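Local coordinates for reticulocyte binding protein (Streptococcus agalactiae COH1, PDB 3FAW) that probably hydrolyses the alpha-1,6 branch linkages of pullulan and related glucans such as glycogen, as a cell-wall-anchored pullulanase of the streptococcal surface, at residues N245-A257 with I442-F454. Numbering follows the deposited sequence.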
ATOM      1  N   ASN A 245      -3.528  25.004  -8.992  1.00 12.21           N
ATOM      2  CA  ASN A 245      -3.137  25.609  -7.723  1.00 12.83           C
ATOM      3  C   ASN A 245      -3.883  24.921  -6.567  1.00 13.37           C
ATOM      4  O   ASN A 245      -4.958  25.376  -6.158  1.00 12.33           O
ATOM      5  CB  ASN A 245      -3.425  27.117  -7.747  1.00 13.70           C
ATOM      6  CG  ASN A 245      -2.729  27.872  -6.618  1.00 14.03           C
ATOM      7  OD1 ASN A 245      -2.426  27.308  -5.565  1.00 17.77           O
ATOM      8  ND2 ASN A 245      -2.472  29.158  -6.840  1.00 13.60           N
ATOM      9  N   PRO A 246      -3.319  23.810  -6.050  1.00 13.53           N
ATOM     10  CA  PRO A 246      -3.932  23.006  -4.985  1.00 14.07           C
ATOM     11  C   PRO A 246      -4.463  23.802  -3.791  1.00 13.81           C
ATOM     12  O   PRO A 246      -5.567  23.529  -3.317  1.00 12.76           O
ATOM     13  CB  PRO A 246      -2.784  22.088  -4.549  1.00 14.22           C
ATOM     14  CG  PRO A 246      -1.993  21.896  -5.784  1.00 13.64           C
ATOM     15  CD  PRO A 246      -2.032  23.229  -6.481  1.00 14.46           C
ATOM     16  N   SER A 247      -3.684  24.778  -3.329  1.00 14.31           N
ATOM     17  CA  SER A 247      -4.019  25.555  -2.127  1.00 16.21           C
ATOM     18  C   SER A 247      -5.314  26.360  -2.259  1.00 16.13           C
ATOM     19  O   SER A 247      -5.972  26.655  -1.258  1.00 15.98           O
ATOM     20  CB  SER A 247      -2.860  26.494  -1.763  1.00 16.47           C
ATOM     21  OG  SER A 247      -2.588  27.408  -2.811  1.00 18.66           O
ATOM     22  N   GLN A 248      -5.682  26.701  -3.494  1.00 15.82           N
ATOM     23  CA  GLN A 248      -6.894  27.465  -3.757  1.00 16.74           C
ATOM     24  C   GLN A 248      -8.155  26.585  -3.803  1.00 15.77           C
ATOM     25  O   GLN A 248      -9.265  27.108  -3.798  1.00 15.86           O
ATOM     26  CB  GLN A 248      -6.744  28.257  -5.065  1.00 16.67           C
ATOM     27  CG  GLN A 248      -5.671  29.352  -5.007  1.00 19.32           C
ATOM     28  CD  GLN A 248      -5.583  30.176  -6.283  1.00 21.05           C
ATOM     29  OE1 GLN A 248      -5.966  29.720  -7.360  1.00 24.77           O
ATOM     30  NE2 GLN A 248      -5.073  31.398  -6.164  1.00 23.09           N
ATOM     31  N   LEU A 249      -7.983  25.262  -3.825  1.00 14.71           N
ATOM     32  CA  LEU A 249      -9.101  24.328  -4.038  1.00 13.80           C
ATOM     33  C   LEU A 249      -9.525  23.591  -2.764  1.00 13.47           C
ATOM     34  O   LEU A 249      -8.719  23.360  -1.864  1.00 13.33           O
ATOM     35  CB  LEU A 249      -8.730  23.300  -5.112  1.00 13.09           C
ATOM     36  CG  LEU A 249      -8.184  23.859  -6.428  1.00 14.04           C
ATOM     37  CD1 LEU A 249      -7.615  22.734  -7.303  1.00 15.41           C
ATOM     38  CD2 LEU A 249      -9.260  24.646  -7.173  1.00 13.94           C
ATOM     39  N   GLY A 250     -10.799  23.216  -2.707  1.00 14.37           N
ATOM     40  CA  GLY A 250     -11.347  22.475  -1.571  1.00 15.33           C
ATOM     41  C   GLY A 250     -11.573  23.357  -0.353  1.00 15.57           C
ATOM     42  O   GLY A 250     -11.289  24.558  -0.397  1.00 15.69           O
ATOM     43  N   PRO A 251     -12.085  22.766   0.745  1.00 15.56           N
ATOM     44  CA  PRO A 251     -12.303  23.514   1.989  1.00 16.01           C
ATOM     45  C   PRO A 251     -11.008  24.148   2.491  1.00 14.72           C
ATOM     46  O   PRO A 251     -10.005  23.453   2.652  1.00 15.50           O
ATOM     47  CB  PRO A 251     -12.798  22.450   2.982  1.00 16.79           C
ATOM     48  CG  PRO A 251     -13.187  21.275   2.173  1.00 16.78           C
ATOM     49  CD  PRO A 251     -12.469  21.348   0.866  1.00 15.90           C
ATOM     50  N   GLN A 252     -11.040  25.454   2.733  1.00 15.26           N
ATOM     51  CA  GLN A 252      -9.846  26.206   3.115  1.00 15.75           C
ATOM     52  C   GLN A 252      -9.462  26.041   4.591  1.00 15.48           C
ATOM     53  O   GLN A 252      -8.358  26.419   4.990  1.00 15.50           O
ATOM     54  CB  GLN A 252     -10.030  27.690   2.774  1.00 16.34           C
ATOM     55  CG  GLN A 252     -10.125  27.959   1.275  1.00 16.93           C
ATOM     56  CD  GLN A 252      -8.848  27.590   0.543  1.00 18.24           C
ATOM     57  OE1 GLN A 252      -7.807  28.214   0.743  1.00 17.88           O
ATOM     58  NE2 GLN A 252      -8.920  26.564  -0.299  1.00 19.27           N
ATOM     59  N   ASN A 253     -10.361  25.467   5.389  1.00 14.64           N
ATOM     60  CA  ASN A 253     -10.067  25.164   6.791  1.00 15.21           C
ATOM     61  C   ASN A 253      -9.723  23.689   7.018  1.00 14.84           C
ATOM     62  O   ASN A 253      -9.778  23.201   8.147  1.00 14.43           O
ATOM     63  CB  ASN A 253     -11.239  25.596   7.696  1.00 14.82           C
ATOM     64  CG  ASN A 253     -12.533  24.872   7.373  1.00 14.99           C
ATOM     65  OD1 ASN A 253     -12.659  24.243   6.320  1.00 14.83           O
ATOM     66  ND2 ASN A 253     -13.508  24.971   8.273  1.00 13.20           N
ATOM     67  N   LEU A 254      -9.366  22.984   5.941  1.00 15.40           N
ATOM     68  CA  LEU A 254      -8.988  21.575   6.025  1.00 15.36           C
ATOM     69  C   LEU A 254      -7.898  21.405   7.082  1.00 16.37           C
ATOM     70  O   LEU A 254      -6.911  22.139   7.088  1.00 16.45           O
ATOM     71  CB  LEU A 254      -8.501  21.061   4.665  1.00 15.22           C
ATOM     72  CG  LEU A 254      -8.303  19.549   4.513  1.00 15.50           C
ATOM     73  CD1 LEU A 254      -9.637  18.805   4.525  1.00 18.04           C
ATOM     74  CD2 LEU A 254      -7.522  19.247   3.235  1.00 14.11           C
ATOM     75  N   SER A 255      -8.102  20.446   7.982  1.00 16.81           N
ATOM     76  CA  SER A 255      -7.187  20.212   9.098  1.00 17.03           C
ATOM     77  C   SER A 255      -6.998  18.721   9.285  1.00 16.62           C
ATOM     78  O   SER A 255      -7.750  17.925   8.735  1.00 17.58           O
ATOM     79  CB  SER A 255      -7.751  20.810  10.390  1.00 17.89           C
ATOM     80  OG  SER A 255      -8.202  22.142  10.199  1.00 21.13           O
ATOM     81  N   PHE A 256      -6.005  18.344  10.083  1.00 16.86           N
ATOM     82  CA  PHE A 256      -5.790  16.937  10.415  1.00 16.43           C
ATOM     83  C   PHE A 256      -6.895  16.404  11.318  1.00 16.16           C
ATOM     84  O   PHE A 256      -7.666  17.172  11.901  1.00 16.03           O
ATOM     85  CB  PHE A 256      -4.419  16.736  11.060  1.00 16.10           C
ATOM     86  CG  PHE A 256      -3.283  17.011  10.126  1.00 16.75           C
ATOM     87  CD1 PHE A 256      -3.006  16.136   9.082  1.00 17.14           C
ATOM     88  CD2 PHE A 256      -2.507  18.153  10.267  1.00 16.85           C
ATOM     89  CE1 PHE A 256      -1.960  16.386   8.202  1.00 17.15           C
ATOM     90  CE2 PHE A 256      -1.461  18.415   9.389  1.00 19.09           C
ATOM     91  CZ  PHE A 256      -1.187  17.527   8.354  1.00 16.52           C
ATOM     92  N   ALA A 257      -6.967  15.082  11.423  1.00 14.68           N
ATOM     93  CA  ALA A 257      -8.046  14.431  12.161  1.00 15.47           C
ATOM     94  C   ALA A 257      -8.046  14.811  13.639  1.00 16.25           C
ATOM     95  O   ALA A 257      -7.007  15.160  14.202  1.00 16.44           O
ATOM     96  CB  ALA A 257      -7.953  12.921  12.013  1.00 13.61           C
ATOM     97  N   ILE A 442       5.003  12.328  -0.128  1.00 12.24           N
ATOM     98  CA  ILE A 442       4.473  12.089   1.215  1.00 11.33           C
ATOM     99  C   ILE A 442       4.241  13.416   1.951  1.00 10.88           C
ATOM    100  O   ILE A 442       3.220  13.589   2.613  1.00 11.56           O
ATOM    101  CB  ILE A 442       5.400  11.163   2.043  1.00 11.30           C
ATOM    102  CG1 ILE A 442       5.354   9.725   1.503  1.00 10.71           C
ATOM    103  CG2 ILE A 442       5.005  11.183   3.522  1.00 10.93           C
ATOM    104  CD1 ILE A 442       4.081   8.951   1.840  1.00  7.20           C
ATOM    105  N   LYS A 443       5.176  14.354   1.821  1.00 11.31           N
ATOM    106  CA  LYS A 443       5.031  15.680   2.436  1.00 12.24           C
ATOM    107  C   LYS A 443       3.897  16.490   1.808  1.00 11.80           C
ATOM    108  O   LYS A 443       3.152  17.179   2.511  1.00 13.20           O
ATOM    109  CB  LYS A 443       6.332  16.479   2.316  1.00 13.50           C
ATOM    110  CG  LYS A 443       7.453  16.019   3.234  1.00 12.42           C
ATOM    111  CD  LYS A 443       8.780  16.651   2.835  1.00 13.61           C
ATOM    112  CE  LYS A 443       8.828  18.138   3.156  1.00 14.96           C
ATOM    113  NZ  LYS A 443       9.967  18.805   2.473  1.00 17.45           N
ATOM    114  N   TYR A 444       3.783  16.417   0.486  1.00 11.42           N
ATOM    115  CA  TYR A 444       2.719  17.116  -0.236  1.00 11.02           C
ATOM    116  C   TYR A 444       1.343  16.565   0.142  1.00 12.09           C
ATOM    117  O   TYR A 444       0.451  17.324   0.523  1.00 11.58           O
ATOM    118  CB  TYR A 444       2.941  17.035  -1.752  1.00 10.86           C
ATOM    119  CG  TYR A 444       1.737  17.454  -2.574  1.00 10.85           C
ATOM    120  CD1 TYR A 444       1.393  18.796  -2.720  1.00 12.37           C
ATOM    121  CD2 TYR A 444       0.936  16.504  -3.196  1.00  9.77           C
ATOM    122  CE1 TYR A 444       0.279  19.176  -3.477  1.00 14.38           C
ATOM    123  CE2 TYR A 444      -0.171  16.871  -3.950  1.00 11.47           C
ATOM    124  CZ  TYR A 444      -0.500  18.202  -4.086  1.00 12.95           C
ATOM    125  OH  TYR A 444      -1.608  18.550  -4.841  1.00 13.13           O
ATOM    126  N   LEU A 445       1.181  15.247   0.051  1.00 10.39           N
ATOM    127  CA  LEU A 445      -0.083  14.612   0.425  1.00 11.81           C
ATOM    128  C   LEU A 445      -0.461  14.904   1.879  1.00 12.17           C
ATOM    129  O   LEU A 445      -1.623  15.195   2.168  1.00 11.46           O
ATOM    130  CB  LEU A 445      -0.036  13.102   0.171  1.00 11.91           C
ATOM    131  CG  LEU A 445       0.084  12.707  -1.309  1.00 14.04           C
ATOM    132  CD1 LEU A 445       0.401  11.214  -1.472  1.00 12.65           C
ATOM    133  CD2 LEU A 445      -1.175  13.093  -2.081  1.00 12.56           C
ATOM    134  N   THR A 446       0.518  14.853   2.783  1.00 12.51           N
ATOM    135  CA  THR A 446       0.257  15.126   4.198  1.00 12.51           C
ATOM    136  C   THR A 446      -0.219  16.560   4.422  1.00 13.22           C
ATOM    137  O   THR A 446      -1.278  16.779   5.000  1.00 14.17           O
ATOM    138  CB  THR A 446       1.504  14.892   5.086  1.00 11.80           C
ATOM    139  OG1 THR A 446       1.994  13.562   4.897  1.00 10.71           O
ATOM    140  CG2 THR A 446       1.158  15.085   6.554  1.00  9.80           C
ATOM    141  N   SER A 447       0.571  17.527   3.966  1.00 13.33           N
ATOM    142  CA  SER A 447       0.309  18.933   4.261  1.00 14.53           C
ATOM    143  C   SER A 447      -0.835  19.525   3.423  1.00 13.85           C
ATOM    144  O   SER A 447      -1.596  20.353   3.923  1.00 11.60           O
ATOM    145  CB  SER A 447       1.586  19.772   4.098  1.00 13.35           C
ATOM    146  OG  SER A 447       2.044  19.755   2.760  1.00 17.90           O
ATOM    147  N   GLU A 448      -0.957  19.097   2.166  1.00 13.27           N
ATOM    148  CA  GLU A 448      -1.990  19.635   1.269  1.00 13.53           C
ATOM    149  C   GLU A 448      -3.368  19.014   1.527  1.00 13.13           C
ATOM    150  O   GLU A 448      -4.359  19.732   1.647  1.00 13.15           O
ATOM    151  CB  GLU A 448      -1.596  19.432  -0.200  1.00 13.42           C
ATOM    152  CG  GLU A 448      -2.449  20.224  -1.191  1.00 13.30           C
ATOM    153  CD  GLU A 448      -2.441  21.716  -0.907  1.00 16.40           C
ATOM    154  OE1 GLU A 448      -1.346  22.277  -0.701  1.00 18.62           O
ATOM    155  OE2 GLU A 448      -3.527  22.330  -0.884  1.00 18.03           O
ATOM    156  N   PHE A 449      -3.428  17.686   1.599  1.00 13.45           N
ATOM    157  CA  PHE A 449      -4.704  16.979   1.801  1.00 14.18           C
ATOM    158  C   PHE A 449      -5.009  16.639   3.275  1.00 14.33           C
ATOM    159  O   PHE A 449      -6.067  16.086   3.578  1.00 14.56           O
ATOM    160  CB  PHE A 449      -4.751  15.724   0.922  1.00 14.15           C
ATOM    161  CG  PHE A 449      -4.812  16.021  -0.555  1.00 13.27           C
ATOM    162  CD1 PHE A 449      -6.031  16.256  -1.181  1.00 14.35           C
ATOM    163  CD2 PHE A 449      -3.651  16.079  -1.318  1.00 12.45           C
ATOM    164  CE1 PHE A 449      -6.092  16.534  -2.548  1.00 13.93           C
ATOM    165  CE2 PHE A 449      -3.702  16.356  -2.681  1.00 14.25           C
ATOM    166  CZ  PHE A 449      -4.920  16.584  -3.297  1.00 13.85           C
ATOM    167  N   LYS A 450      -4.093  17.002   4.177  1.00 14.31           N
ATOM    168  CA  LYS A 450      -4.209  16.729   5.623  1.00 13.55           C
ATOM    169  C   LYS A 450      -4.421  15.243   5.925  1.00 12.77           C
ATOM    170  O   LYS A 450      -5.296  14.862   6.711  1.00 11.12           O
ATOM    171  CB  LYS A 450      -5.306  17.585   6.270  1.00 13.30           C
ATOM    172  CG  LYS A 450      -5.152  19.082   6.050  1.00 12.80           C
ATOM    173  CD  LYS A 450      -3.848  19.638   6.603  1.00 14.06           C
ATOM    174  CE  LYS A 450      -3.774  21.147   6.411  1.00 17.27           C
ATOM    175  NZ  LYS A 450      -2.379  21.638   6.285  1.00 18.02           N
ATOM    176  N   VAL A 451      -3.593  14.414   5.294  1.00 12.82           N
ATOM    177  CA  VAL A 451      -3.671  12.965   5.438  1.00 11.87           C
ATOM    178  C   VAL A 451      -3.118  12.539   6.803  1.00 12.41           C
ATOM    179  O   VAL A 451      -2.134  13.101   7.295  1.00 12.51           O
ATOM    180  CB  VAL A 451      -2.915  12.256   4.286  1.00 12.34           C
ATOM    181  CG1 VAL A 451      -2.841  10.759   4.518  1.00  8.35           C
ATOM    182  CG2 VAL A 451      -3.595  12.562   2.963  1.00 10.35           C
ATOM    183  N   ASP A 452      -3.769  11.554   7.415  1.00 10.53           N
ATOM    184  CA  ASP A 452      -3.458  11.162   8.790  1.00 10.04           C
ATOM    185  C   ASP A 452      -2.544   9.942   8.878  1.00 10.08           C
ATOM    186  O   ASP A 452      -2.069   9.599   9.958  1.00 11.01           O
ATOM    187  CB  ASP A 452      -4.751  10.908   9.550  1.00 10.10           C
ATOM    188  CG  ASP A 452      -5.682  12.093   9.492  1.00 11.10           C
ATOM    189  OD1 ASP A 452      -5.384  13.110  10.155  1.00 10.62           O
ATOM    190  OD2 ASP A 452      -6.696  12.009   8.767  1.00 15.52           O
ATOM    191  N   GLY A 453      -2.301   9.294   7.744  1.00  9.44           N
ATOM    192  CA  GLY A 453      -1.417   8.141   7.698  1.00 10.26           C
ATOM    193  C   GLY A 453      -1.215   7.616   6.295  1.00  9.85           C
ATOM    194  O   GLY A 453      -1.887   8.053   5.363  1.00 10.06           O
ATOM    195  N   PHE A 454      -0.285   6.675   6.153  1.00 10.47           N
ATOM    196  CA  PHE A 454       0.040   6.073   4.860  1.00 10.68           C
ATOM    197  C   PHE A 454       0.256   4.569   4.992  1.00 10.77           C
ATOM    198  O   PHE A 454       0.796   4.100   6.006  1.00  8.96           O
ATOM    199  CB  PHE A 454       1.307   6.715   4.273  1.00 10.58           C
ATOM    200  CG  PHE A 454       1.143   8.164   3.921  1.00 11.62           C
ATOM    201  CD1 PHE A 454       0.643   8.541   2.679  1.00 11.98           C
ATOM    202  CD2 PHE A 454       1.481   9.154   4.835  1.00 12.48           C
ATOM    203  CE1 PHE A 454       0.486   9.879   2.355  1.00  9.82           C
ATOM    204  CE2 PHE A 454       1.323  10.488   4.522  1.00 11.72           C
ATOM    205  CZ  PHE A 454       0.822  10.856   3.282  1.00  8.32           C
TER
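Phe-256 lays one ring face over the aliphatic chain of Lys-450. Lys-450 CD sits 3.9 Å from the centroid of the Phe-256 ring, 14° off the ring normal, a CH-pi contact. The CE1 corner of Phe-256 reaches the end of helix 432-449, where it comes within 3.3 Å of Thr-446 O. Lys-450 has left the helix with positive phi. Its chain bends at chi2 (-60°), which turns it back along the helix end, and Lys-450 NZ donates a hydrogen bond to Ser-447 O at 2.8 Å, in the carbonyl plane. Leu-254 slides past the same lysine in the opposite direction, with Leu-254 CG 3.5 Å from Lys-450 CG. Leu-254 CD2 rests on the carbonyl oxygens of Glu-448 and Phe-449. One hydrogen bond joins the segments: Ala-257 N gives to Asp-452 OD1 at 2.8 Å and 163°, on the syn side, somewhat out of the carboxylate plane. Asp-452 OD2 is held by His-380 and the backbone N of Val-386, which fixes the group's rotation. At the start of the loop, Pro-246 CB packs 3.7 Å from Glu-448 CD, and Pro-246 CG meets the edge of Tyr-444. Lys-373 forms a salt bridge with Glu-448 OE2 and a hydrogen bond to Pro-246 O. The loop links the antiparallel sheet of the carbohydrate-binding module 48 region to the first TIM-barrel strand, 269-273, crossing the turn from helix 432-449 into strand 453-456; helix 367-381 touches Ala-257, and Ile-477 of helix 464-477 touches Phe-256.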